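Long-range contacts in R.Ecl18kI (Enterobacter cloacae, PDB 2FQZ), which recognises the double-stranded DNA sequence 5'-CCNGG-3' and cleaves it before the first C: residues F[15-20]-F[66-71]; F[29-34]-F[58-63]; F[201-206]-F[225-230]. The protein carries 1 engineered substitution. All coordinates share one frame; numbering follows the deposited sequence.

Interaction 1: residues F[15-20]-F[66-71]; sequences KERKSH and PFEKEF. With nucleotides of chain A.
Arg-17 lies across the far end of the Phe-71 ring, the two side chains running at about a right angle to each other. The rim atom CE2 of Phe-71 sits over one face of the guanidinium, 3.7 Å from Arg-17 NH2, but toward the edge of that group and with the two planes 59° apart, so the contact is oblique, not a flat stack. Phe-71 reaches it because its CG stands opposite the backbone N (chi1 169°), which sends the ring straight out at helix 6-20. There its other edge meets the base of the neighbouring side chain, Phe-71 CE1 lying 3.5 Å from Glu-16 CB. One turn away Phe-67 turns its edge to the helix end, with CE2 3.2 Å from His-20 O in the ring plane. The rest of Glu-16 bends back, and its OE2 accepts a bond of 2.7 Å from His-20 NE2; the donor comes from the syn side but 33° out of the carboxylate plane. Glu-68 OE2 stays 4.5 Å from Arg-17 NH1, beyond a salt bridge. Its OE1 pairs with Arg-116, while Arg-17 NH2 bonds Asn-112, both on helix 102-134. Phe-21 meets both phenyl rings edge-to-face. The methylene CD of Arg-17 packs 3.5 Å from OP2 of DC9 of chain A. Aromatic carbon thus joins the helices without a hydrogen bond between these segments. The Asn-112 bond and the ring atom over its face probably limit how the guanidinium can turn; with the charged group farther from the phosphate than CD, any help to DNA binding would be longer-range electrostatics.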
loop_
_atom_site.group_PDB
_atom_site.type_symbol
_atom_site.label_atom_id
_atom_site.label_comp_id
_atom_site.label_asym_id
_atom_site.label_seq_id
_atom_site.Cartn_x
_atom_site.Cartn_y
_atom_site.Cartn_z
ATOM N N LYS F 15 -4.030 2.345 -23.056
ATOM C CA LYS F 15 -3.962 3.304 -24.154
ATOM C C LYS F 15 -5.094 4.325 -24.093
ATOM O O LYS F 15 -4.870 5.521 -24.288
ATOM C CB LYS F 15 -4.001 2.555 -25.484
ATOM C CG LYS F 15 -3.657 3.395 -26.687
ATOM C CD LYS F 15 -3.635 2.536 -27.945
ATOM C CE LYS F 15 -3.732 3.388 -29.200
ATOM N NZ LYS F 15 -2.594 4.350 -29.341
ATOM N N GLU F 16 -6.302 3.840 -23.818
ATOM C CA GLU F 16 -7.481 4.692 -23.737
ATOM C C GLU F 16 -7.428 5.619 -22.526
ATOM O O GLU F 16 -7.778 6.788 -22.627
ATOM C CB GLU F 16 -8.764 3.852 -23.716
ATOM C CG GLU F 16 -9.061 3.117 -25.018
ATOM C CD GLU F 16 -9.146 4.049 -26.213
ATOM O OE1 GLU F 16 -8.395 3.832 -27.188
ATOM O OE2 GLU F 16 -9.953 5.002 -26.175
ATOM N N ARG F 17 -6.989 5.099 -21.386
ATOM C CA ARG F 17 -6.863 5.926 -20.188
ATOM C C ARG F 17 -5.965 7.134 -20.450
ATOM O O ARG F 17 -6.384 8.279 -20.244
ATOM C CB ARG F 17 -6.331 5.111 -19.012
ATOM C CG ARG F 17 -6.616 5.760 -17.668
ATOM C CD ARG F 17 -6.146 4.887 -16.527
ATOM N NE ARG F 17 -6.805 3.579 -16.465
ATOM C CZ ARG F 17 -8.015 3.362 -15.952
ATOM N NH1 ARG F 17 -8.733 4.371 -15.476
ATOM N NH2 ARG F 17 -8.519 2.130 -15.928
ATOM N N LYS F 18 -4.744 6.864 -20.916
ATOM C CA LYS F 18 -3.754 7.903 -21.211
ATOM C C LYS F 18 -4.272 8.943 -22.194
ATOM O O LYS F 18 -4.016 10.137 -22.026
ATOM C CB LYS F 18 -2.460 7.296 -21.756
ATOM C CG LYS F 18 -1.372 8.338 -22.066
ATOM C CD LYS F 18 -0.276 7.772 -22.955
ATOM C CE LYS F 18 -0.508 8.099 -24.425
ATOM N NZ LYS F 18 0.375 7.281 -25.312
ATOM N N SER F 19 -4.983 8.483 -23.220
ATOM C CA SER F 19 -5.573 9.370 -24.211
ATOM C C SER F 19 -6.642 10.247 -23.599
ATOM O O SER F 19 -6.724 11.429 -23.916
ATOM C CB SER F 19 -6.224 8.575 -25.349
ATOM O OG SER F 19 -5.294 7.753 -26.021
ATOM N N HIS F 20 -7.475 9.673 -22.742
ATOM C CA HIS F 20 -8.738 10.334 -22.427
ATOM C C HIS F 20 -8.758 11.137 -21.145
ATOM O O HIS F 20 -9.645 11.963 -20.952
ATOM C CB HIS F 20 -9.905 9.346 -22.483
ATOM C CG HIS F 20 -10.159 8.811 -23.857
ATOM N ND1 HIS F 20 -10.733 9.570 -24.856
ATOM C CD2 HIS F 20 -9.885 7.606 -24.410
ATOM C CE1 HIS F 20 -10.815 8.850 -25.961
ATOM N NE2 HIS F 20 -10.309 7.654 -25.717
ATOM N N PRO F 66 -18.214 10.924 -13.044
ATOM C CA PRO F 66 -19.023 10.631 -14.240
ATOM C C PRO F 66 -18.163 10.244 -15.444
ATOM O O PRO F 66 -18.555 9.405 -16.242
ATOM C CB PRO F 66 -19.784 11.942 -14.500
ATOM C CG PRO F 66 -19.039 12.986 -13.727
ATOM C CD PRO F 66 -18.461 12.287 -12.541
ATOM N N PHE F 67 -16.962 10.808 -15.527
ATOM C CA PHE F 67 -16.042 10.522 -16.612
ATOM C C PHE F 67 -15.478 9.105 -16.512
ATOM O O PHE F 67 -15.347 8.407 -17.522
ATOM C CB PHE F 67 -14.916 11.540 -16.552
ATOM C CG PHE F 67 -14.350 11.911 -17.880
ATOM C CD1 PHE F 67 -15.149 12.487 -18.866
ATOM C CD2 PHE F 67 -12.994 11.738 -18.130
ATOM C CE1 PHE F 67 -14.609 12.848 -20.098
ATOM C CE2 PHE F 67 -12.444 12.096 -19.353
ATOM C CZ PHE F 67 -13.250 12.650 -20.340
ATOM N N GLU F 68 -15.141 8.670 -15.299
ATOM C CA GLU F 68 -14.634 7.312 -15.129
ATOM C C GLU F 68 -15.722 6.281 -15.405
ATOM O O GLU F 68 -15.454 5.255 -16.033
ATOM C CB GLU F 68 -14.014 7.067 -13.754
ATOM C CG GLU F 68 -13.199 5.777 -13.766
ATOM C CD GLU F 68 -12.886 5.231 -12.404
ATOM O OE1 GLU F 68 -13.809 5.150 -11.561
ATOM O OE2 GLU F 68 -11.708 4.861 -12.193
ATOM N N LYS F 69 -16.944 6.567 -14.948
ATOM C CA LYS F 69 -18.086 5.684 -15.176
ATOM C C LYS F 69 -18.294 5.431 -16.668
ATOM O O LYS F 69 -18.497 4.283 -17.083
ATOM C CB LYS F 69 -19.365 6.232 -14.525
ATOM C CG LYS F 69 -20.331 5.131 -14.093
ATOM C CD LYS F 69 -21.786 5.587 -14.000
ATOM C CE LYS F 69 -22.221 5.793 -12.549
ATOM N NZ LYS F 69 -23.706 5.674 -12.386
ATOM N N GLU F 70 -18.214 6.491 -17.471
ATOM C CA GLU F 70 -18.426 6.383 -18.918
ATOM C C GLU F 70 -17.238 5.722 -19.617
ATOM O O GLU F 70 -17.407 5.000 -20.598
ATOM C CB GLU F 70 -18.785 7.738 -19.561
ATOM N N PHE F 71 -16.039 5.959 -19.101
ATOM C CA PHE F 71 -14.863 5.277 -19.619
ATOM C C PHE F 71 -14.940 3.773 -19.324
ATOM O O PHE F 71 -14.536 2.951 -20.150
ATOM C CB PHE F 71 -13.589 5.903 -19.051
ATOM C CG PHE F 71 -12.340 5.107 -19.317
ATOM C CD1 PHE F 71 -11.618 5.296 -20.487
ATOM C CD2 PHE F 71 -11.875 4.188 -18.377
ATOM C CE1 PHE F 71 -10.459 4.572 -20.727
ATOM C CE2 PHE F 71 -10.715 3.447 -18.605
ATOM C CZ PHE F 71 -9.999 3.644 -19.779
ATOM P P DC A 9 -3.119 6.398 -14.752
ATOM O OP1 DC A 9 -4.329 7.202 -14.472
ATOM O OP2 DC A 9 -2.804 6.000 -16.141
ATOM O "O5'" DC A 9 -1.857 7.116 -14.109
ATOM C "C5'" DC A 9 -1.933 7.613 -12.777
ATOM C "C4'" DC A 9 -0.642 8.290 -12.396
ATOM O "O4'" DC A 9 0.370 7.294 -12.118
ATOM C "C3'" DC A 9 -0.058 9.222 -13.458
ATOM O "O3'" DC A 9 0.400 10.409 -12.827
ATOM C "C2'" DC A 9 1.115 8.428 -14.016
ATOM C "C1'" DC A 9 1.559 7.644 -12.792
ATOM N N1 DC A 9 2.312 6.410 -13.041
ATOM C C2 DC A 9 3.346 6.079 -12.161
ATOM O O2 DC A 9 3.589 6.849 -11.216
ATOM N N3 DC A 9 4.051 4.941 -12.364
ATOM C C4 DC A 9 3.754 4.151 -13.399
ATOM N N4 DC A 9 4.465 3.030 -13.565
ATOM C C5 DC A 9 2.711 4.471 -14.316
ATOM C C6 DC A 9 2.020 5.598 -14.101
#

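Interaction 2: residues F[29-34]-F[58-63]; sequences YKTFCD and KNCWKE. With nucleotides of chain B.
With chi1 of -66°, Thr-31 turns its methyl CG2 opposite the backbone N and its hydroxyl opposite the carbonyl carbon, and both branches face Asn-59 and Cys-60. CG2 packs 3.8 Å from Asn-59 CB, while OG1 lies 3.7 Å from Cys-60 SG; the hydroxyl is bonded within its own helix, to Leu-27 O. Lys-30 and Glu-63 both place CG opposite the backbone N and continue extended; their ends meet with the chains at about a right angle. Lys-30 NZ reaches Glu-63 OE2 in a long salt bridge of 3.5 Å, and Lys-30 CD lies almost as near, 3.6 Å from the same Glu-63 OE2. Asp-34 OD2, 4.6 Å from Glu-63 OE1, sets a like charge near the glutamate, which the lysine may partly offset. On helix 49-75 itself Lys-62 NZ donates to Asn-59 OD1. Trp-61 takes no part in the helix pairing; it lays its indole over the thymine of DT5 of chain B, CE3 coming 3.4 Å from C5 of that base. Helix 24-34 thus crosses helix 49-75 at 116°, axes 9.7 Å apart, through Thr-31, Asn-59 and Cys-60, while the thymine over one face of Trp-61 is consistent with a pocket for an extrahelical base.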
loop_
_atom_site.group_PDB
_atom_site.type_symbol
_atom_site.label_atom_id
_atom_site.label_comp_id
_atom_site.label_asym_id
_atom_site.label_seq_id
_atom_site.Cartn_x
_atom_site.Cartn_y
_atom_site.Cartn_z
ATOM N N TYR F 29 -5.236 21.519 -11.386
ATOM C CA TYR F 29 -5.061 22.912 -11.808
ATOM C C TYR F 29 -6.361 23.445 -12.436
ATOM O O TYR F 29 -6.824 24.551 -12.121
ATOM C CB TYR F 29 -3.882 23.038 -12.778
ATOM C CG TYR F 29 -3.592 24.468 -13.197
ATOM C CD1 TYR F 29 -2.645 25.231 -12.515
ATOM C CD2 TYR F 29 -4.262 25.053 -14.279
ATOM C CE1 TYR F 29 -2.379 26.554 -12.891
ATOM C CE2 TYR F 29 -4.001 26.369 -14.661
ATOM C CZ TYR F 29 -3.063 27.106 -13.965
ATOM O OH TYR F 29 -2.788 28.393 -14.342
ATOM N N LYS F 30 -6.968 22.635 -13.297
ATOM C CA LYS F 30 -8.217 23.011 -13.958
ATOM C C LYS F 30 -9.254 23.400 -12.912
ATOM O O LYS F 30 -9.945 24.400 -13.056
ATOM C CB LYS F 30 -8.737 21.846 -14.813
ATOM C CG LYS F 30 -10.116 22.086 -15.460
ATOM C CD LYS F 30 -10.517 20.930 -16.371
ATOM C CE LYS F 30 -11.725 21.315 -17.219
ATOM N NZ LYS F 30 -11.948 20.357 -18.348
ATOM N N THR F 31 -9.326 22.592 -11.858
ATOM C CA THR F 31 -10.329 22.700 -10.809
ATOM C C THR F 31 -10.071 23.913 -9.930
ATOM O O THR F 31 -11.003 24.645 -9.607
ATOM C CB THR F 31 -10.318 21.425 -9.950
ATOM O OG1 THR F 31 -10.759 20.321 -10.743
ATOM C CG2 THR F 31 -11.205 21.575 -8.689
ATOM N N PHE F 32 -8.802 24.096 -9.549
ATOM C CA PHE F 32 -8.282 25.302 -8.878
ATOM C C PHE F 32 -8.723 26.614 -9.544
ATOM O O PHE F 32 -9.206 27.514 -8.872
ATOM C CB PHE F 32 -6.754 25.204 -8.845
ATOM C CG PHE F 32 -6.063 26.272 -8.056
ATOM C CD1 PHE F 32 -5.767 26.078 -6.716
ATOM C CD2 PHE F 32 -5.593 27.429 -8.680
ATOM C CE1 PHE F 32 -5.055 27.052 -5.997
ATOM C CE2 PHE F 32 -4.918 28.415 -7.957
ATOM C CZ PHE F 32 -4.653 28.225 -6.626
ATOM N N CYS F 33 -8.562 26.714 -10.859
ATOM C CA CYS F 33 -8.985 27.905 -11.596
ATOM C C CYS F 33 -10.512 27.980 -11.732
ATOM O O CYS F 33 -11.101 29.057 -11.580
ATOM C CB CYS F 33 -8.302 27.963 -12.969
ATOM S SG CYS F 33 -6.496 28.032 -12.877
ATOM N N ASP F 34 -11.134 26.832 -12.007
ATOM C CA ASP F 34 -12.589 26.718 -12.104
ATOM C C ASP F 34 -13.292 27.134 -10.834
ATOM O O ASP F 34 -14.317 27.798 -10.891
ATOM C CB ASP F 34 -13.015 25.304 -12.481
ATOM C CG ASP F 34 -12.770 24.997 -13.948
ATOM O OD1 ASP F 34 -12.310 25.893 -14.693
ATOM O OD2 ASP F 34 -13.025 23.847 -14.358
ATOM N N LYS F 58 -13.682 17.548 -3.412
ATOM C CA LYS F 58 -15.076 17.357 -3.846
ATOM C C LYS F 58 -15.258 17.594 -5.359
ATOM O O LYS F 58 -15.884 16.814 -6.081
ATOM C CB LYS F 58 -15.998 18.305 -3.054
ATOM C CG LYS F 58 -16.362 17.809 -1.628
ATOM C CD LYS F 58 -17.338 18.737 -0.852
ATOM C CE LYS F 58 -18.273 19.565 -1.756
ATOM N NZ LYS F 58 -17.740 20.949 -2.045
ATOM N N ASN F 59 -14.691 18.682 -5.842
ATOM C CA ASN F 59 -14.804 19.016 -7.250
ATOM C C ASN F 59 -13.984 18.146 -8.198
ATOM O O ASN F 59 -14.455 17.754 -9.265
ATOM C CB ASN F 59 -14.564 20.508 -7.398
ATOM C CG ASN F 59 -15.718 21.285 -6.841
ATOM O OD1 ASN F 59 -16.719 21.472 -7.538
ATOM N ND2 ASN F 59 -15.633 21.689 -5.554
ATOM N N CYS F 60 -12.771 17.802 -7.792
ATOM C CA CYS F 60 -11.989 16.857 -8.571
ATOM C C CYS F 60 -12.763 15.567 -8.803
ATOM O O CYS F 60 -12.868 15.112 -9.936
ATOM C CB CYS F 60 -10.639 16.580 -7.907
ATOM S SG CYS F 60 -9.548 17.976 -8.145
ATOM N N TRP F 61 -13.329 15.011 -7.734
ATOM C CA TRP F 61 -14.099 13.779 -7.825
ATOM C C TRP F 61 -15.430 13.890 -8.587
ATOM O O TRP F 61 -15.819 12.959 -9.298
ATOM C CB TRP F 61 -14.354 13.254 -6.426
ATOM C CG TRP F 61 -14.903 11.889 -6.406
ATOM C CD1 TRP F 61 -16.172 11.533 -6.079
ATOM C CD2 TRP F 61 -14.210 10.679 -6.733
ATOM N NE1 TRP F 61 -16.317 10.173 -6.172
ATOM C CE2 TRP F 61 -15.127 9.622 -6.572
ATOM C CE3 TRP F 61 -12.909 10.386 -7.164
ATOM C CZ2 TRP F 61 -14.784 8.282 -6.812
ATOM C CZ3 TRP F 61 -12.561 9.051 -7.386
ATOM C CH2 TRP F 61 -13.499 8.020 -7.212
ATOM N N LYS F 62 -16.122 15.012 -8.409
ATOM C CA LYS F 62 -17.355 15.299 -9.120
ATOM C C LYS F 62 -17.111 15.305 -10.619
ATOM O O LYS F 62 -17.933 14.818 -11.381
ATOM C CB LYS F 62 -17.928 16.645 -8.654
ATOM C CG LYS F 62 -18.866 17.344 -9.638
ATOM C CD LYS F 62 -19.968 18.147 -8.932
ATOM C CE LYS F 62 -19.419 19.157 -7.935
ATOM N NZ LYS F 62 -18.915 20.396 -8.595
ATOM N N GLU F 63 -15.974 15.854 -11.031
ATOM C CA GLU F 63 -15.614 15.932 -12.436
ATOM C C GLU F 63 -15.099 14.586 -12.948
ATOM O O GLU F 63 -15.435 14.171 -14.053
ATOM C CB GLU F 63 -14.605 17.076 -12.664
ATOM C CG GLU F 63 -13.687 16.923 -13.885
ATOM C CD GLU F 63 -13.266 18.262 -14.515
ATOM O OE1 GLU F 63 -13.384 19.333 -13.865
ATOM O OE2 GLU F 63 -12.804 18.232 -15.677
ATOM P P DT B 5 -7.166 5.897 -0.767
ATOM O OP1 DT B 5 -6.848 6.805 0.348
ATOM O OP2 DT B 5 -8.328 4.996 -0.660
ATOM O "O5'" DT B 5 -7.292 6.788 -2.084
ATOM C "C5'" DT B 5 -7.718 6.217 -3.319
ATOM C "C4'" DT B 5 -9.223 6.108 -3.327
ATOM O "O4'" DT B 5 -9.815 7.410 -3.110
ATOM C "C3'" DT B 5 -9.871 5.549 -4.593
ATOM O "O3'" DT B 5 -10.837 4.582 -4.192
ATOM C "C2'" DT B 5 -10.567 6.760 -5.207
ATOM C "C1'" DT B 5 -10.927 7.571 -3.971
ATOM N N1 DT B 5 -11.120 9.023 -4.168
ATOM C C2 DT B 5 -12.170 9.647 -3.519
ATOM O O2 DT B 5 -12.984 9.057 -2.821
ATOM N N3 DT B 5 -12.233 10.999 -3.713
ATOM C C4 DT B 5 -11.374 11.781 -4.457
ATOM O O4 DT B 5 -11.547 13.000 -4.501
ATOM C C5 DT B 5 -10.306 11.061 -5.127
ATOM C C7 DT B 5 -9.318 11.820 -5.965
ATOM C C6 DT B 5 -10.243 9.735 -4.958
#

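Interaction 3: residues F[201-206]-F[225-230]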
loop_
_atom_site.group_PDB
_atom_site.type_symbol
_atom_site.label_atom_id
_atom_site.label_comp_id
_atom_site.label_asym_id
_atom_site.label_seq_id
_atom_site.Cartn_x
_atom_site.Cartn_y
_atom_site.Cartn_z
ATOM N N ILE F 201 15.972 13.886 8.968
ATOM C CA ILE F 201 15.020 14.959 8.930
ATOM C C ILE F 201 14.657 15.321 10.371
ATOM O O ILE F 201 14.499 14.438 11.211
ATOM C CB ILE F 201 13.787 14.523 8.104
ATOM C CG1 ILE F 201 14.165 14.569 6.613
ATOM C CG2 ILE F 201 12.642 15.405 8.421
ATOM C CD1 ILE F 201 13.280 13.679 5.707
ATOM N N ARG F 202 14.512 16.616 10.658
ATOM C CA ARG F 202 14.233 17.057 12.027
ATOM C C ARG F 202 12.798 16.725 12.415
ATOM O O ARG F 202 12.542 16.174 13.480
ATOM C CB ARG F 202 14.484 18.559 12.134
ATOM C CG ARG F 202 14.507 19.151 13.548
ATOM C CD ARG F 202 14.541 20.698 13.486
ATOM N NE ARG F 202 13.408 21.149 12.685
ATOM C CZ ARG F 202 13.479 21.533 11.413
ATOM N NH1 ARG F 202 14.649 21.585 10.776
ATOM N NH2 ARG F 202 12.367 21.876 10.776
ATOM N N GLU F 203 11.869 17.115 11.545
ATOM C CA GLU F 203 10.488 16.723 11.625
ATOM C C GLU F 203 9.887 16.769 10.238
ATOM O O GLU F 203 10.392 17.490 9.337
ATOM C CB GLU F 203 9.678 17.647 12.540
ATOM C CG GLU F 203 9.809 19.106 12.297
ATOM C CD GLU F 203 8.857 19.921 13.203
ATOM O OE1 GLU F 203 8.120 19.324 14.019
ATOM O OE2 GLU F 203 8.851 21.164 13.090
ATOM N N MET F 204 8.791 16.027 10.091
ATOM C CA MET F 204 7.992 16.037 8.871
ATOM C C MET F 204 6.521 16.188 9.201
ATOM O O MET F 204 6.033 15.635 10.177
ATOM C CB MET F 204 8.190 14.744 8.058
ATOM C CG MET F 204 7.840 14.972 6.571
ATOM S SD MET F 204 8.153 13.536 5.612
ATOM C CE MET F 204 9.942 13.382 5.690
ATOM N N TYR F 205 5.817 16.962 8.380
ATOM C CA TYR F 205 4.394 17.050 8.466
ATOM C C TYR F 205 3.850 16.039 7.536
ATOM O O TYR F 205 4.316 15.875 6.391
ATOM C CB TYR F 205 3.882 18.434 8.069
ATOM C CG TYR F 205 4.306 19.438 9.068
ATOM C CD1 TYR F 205 3.426 19.891 10.039
ATOM C CD2 TYR F 205 5.614 19.907 9.076
ATOM C CE1 TYR F 205 3.830 20.818 10.988
ATOM C CE2 TYR F 205 6.043 20.830 10.012
ATOM C CZ TYR F 205 5.145 21.287 10.973
ATOM O OH TYR F 205 5.551 22.215 11.912
ATOM N N LEU F 206 2.828 15.372 8.038
ATOM C CA LEU F 206 2.210 14.303 7.291
ATOM C C LEU F 206 0.753 14.699 7.156
ATOM O O LEU F 206 -0.033 14.572 8.103
ATOM C CB LEU F 206 2.350 12.975 8.047
ATOM C CG LEU F 206 1.568 11.802 7.457
ATOM C CD1 LEU F 206 1.903 11.619 5.947
ATOM C CD2 LEU F 206 1.826 10.512 8.306
ATOM N N ASN F 225 8.948 12.213 15.406
ATOM C CA ASN F 225 8.883 13.604 14.940
ATOM C C ASN F 225 8.204 13.760 13.605
ATOM O O ASN F 225 8.619 14.522 12.736
ATOM C CB ASN F 225 10.261 14.255 14.972
ATOM C CG ASN F 225 10.760 14.357 16.360
ATOM O OD1 ASN F 225 10.116 14.972 17.189
ATOM N ND2 ASN F 225 11.836 13.670 16.661
ATOM N N VAL F 226 7.132 13.012 13.465
ATOM C CA VAL F 226 6.253 13.177 12.322
ATOM C C VAL F 226 4.982 13.748 12.868
ATOM O O VAL F 226 4.422 13.232 13.816
ATOM C CB VAL F 226 5.956 11.845 11.673
ATOM C CG1 VAL F 226 4.878 12.002 10.586
ATOM C CG2 VAL F 226 7.261 11.225 11.152
ATOM N N VAL F 227 4.518 14.827 12.284
ATOM C CA VAL F 227 3.337 15.470 12.840
ATOM C C VAL F 227 2.193 15.203 11.891
ATOM O O VAL F 227 2.307 15.491 10.714
ATOM C CB VAL F 227 3.504 16.978 12.900
ATOM C CG1 VAL F 227 2.364 17.545 13.691
ATOM C CG2 VAL F 227 4.864 17.368 13.523
ATOM N N VAL F 228 1.076 14.703 12.392
ATOM C CA VAL F 228 -0.075 14.505 11.522
ATOM C C VAL F 228 -0.871 15.789 11.425
ATOM O O VAL F 228 -1.145 16.423 12.429
ATOM C CB VAL F 228 -0.976 13.358 11.993
ATOM C CG1 VAL F 228 -2.229 13.256 11.087
ATOM C CG2 VAL F 228 -0.167 12.061 11.943
ATOM N N VAL F 229 -1.224 16.128 10.191
ATOM C CA VAL F 229 -1.974 17.317 9.847
ATOM C C VAL F 229 -3.196 16.872 9.069
ATOM O O VAL F 229 -3.105 16.120 8.081
ATOM C CB VAL F 229 -1.145 18.272 9.000
ATOM C CG1 VAL F 229 -1.942 19.542 8.705
ATOM C CG2 VAL F 229 0.110 18.652 9.753
ATOM N N THR F 230 -4.348 17.326 9.520
ATOM C CA THR F 230 -5.576 16.942 8.851
ATOM C C THR F 230 -6.472 18.158 8.801
ATOM O O THR F 230 -6.073 19.240 9.249
ATOM C CB THR F 230 -6.197 15.651 9.486
ATOM O OG1 THR F 230 -7.127 15.051 8.568
ATOM C CG2 THR F 230 -6.865 15.901 10.844
HETATM O O HOH W 1 8.482 16.892 16.441
#
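Met-204 and Leu-206 exchange four backbone hydrogen bonds with segment 225-230 in parallel register. Met-204 N binds Asn-225 O at 3.0 Å, and Val-227 N returns to Met-204 O at 2.7 Å. Leu-206 N donates to Val-227 O, and Val-229 N reaches Leu-206 O at 2.9 Å. On one face of the sheet Tyr-205 points the same way as Val-227, whose CG2 lies loosely over one ring face, while Val-229 CG2 touches the ring edge 3.6 Å from Tyr-205 CD1. This ring sits there because its CG lies beside the backbone N (chi1 -68°). On the other face Leu-206 CB rests 3.7 Å from Val-226 CG1. Where the strands begin, a water gives a bond of 2.6 Å to Asn-225 OD1 and a weak one to Glu-203 OE1. Asn-225, with positive phi, ends helix 215-223 in a Schellman motif and leads into the parallel strand 226-230 of this beta-alpha-beta unit. Farther out, the backbone of Tyr-205 bonds to Leu-178 and Ser-180, that of Val-228 to Leu-246, and helix 191-199 covers Met-204 and Val-226. The four bonds satisfy N and O of Met-204 and Leu-206 between two apolar faces, while the water and Glu-203 lie where the strands begin.

In the fold
Interactions 1 and 2 share helix 49-75, which packs against helix 6-20 near one end and against helix 24-34 farther back; interaction 2 is nested within the chain loop that interaction 1 closes. Their centres lie about 17 Å apart, and Pro-66 CD touches Trp-61 O at 4.2 Å. Each brings a residue to the DNA, one at a phosphate of chain A, the other at a base of chain B. Interaction 3 belongs to the sheet of the PD-(D/E)XK nuclease fold, across the chain's centre, about 36 Å from interaction 1 and 27 Å from interaction 2 between centres. Its nearest atom is about 7 Å from bound DNA, near it but not in contact.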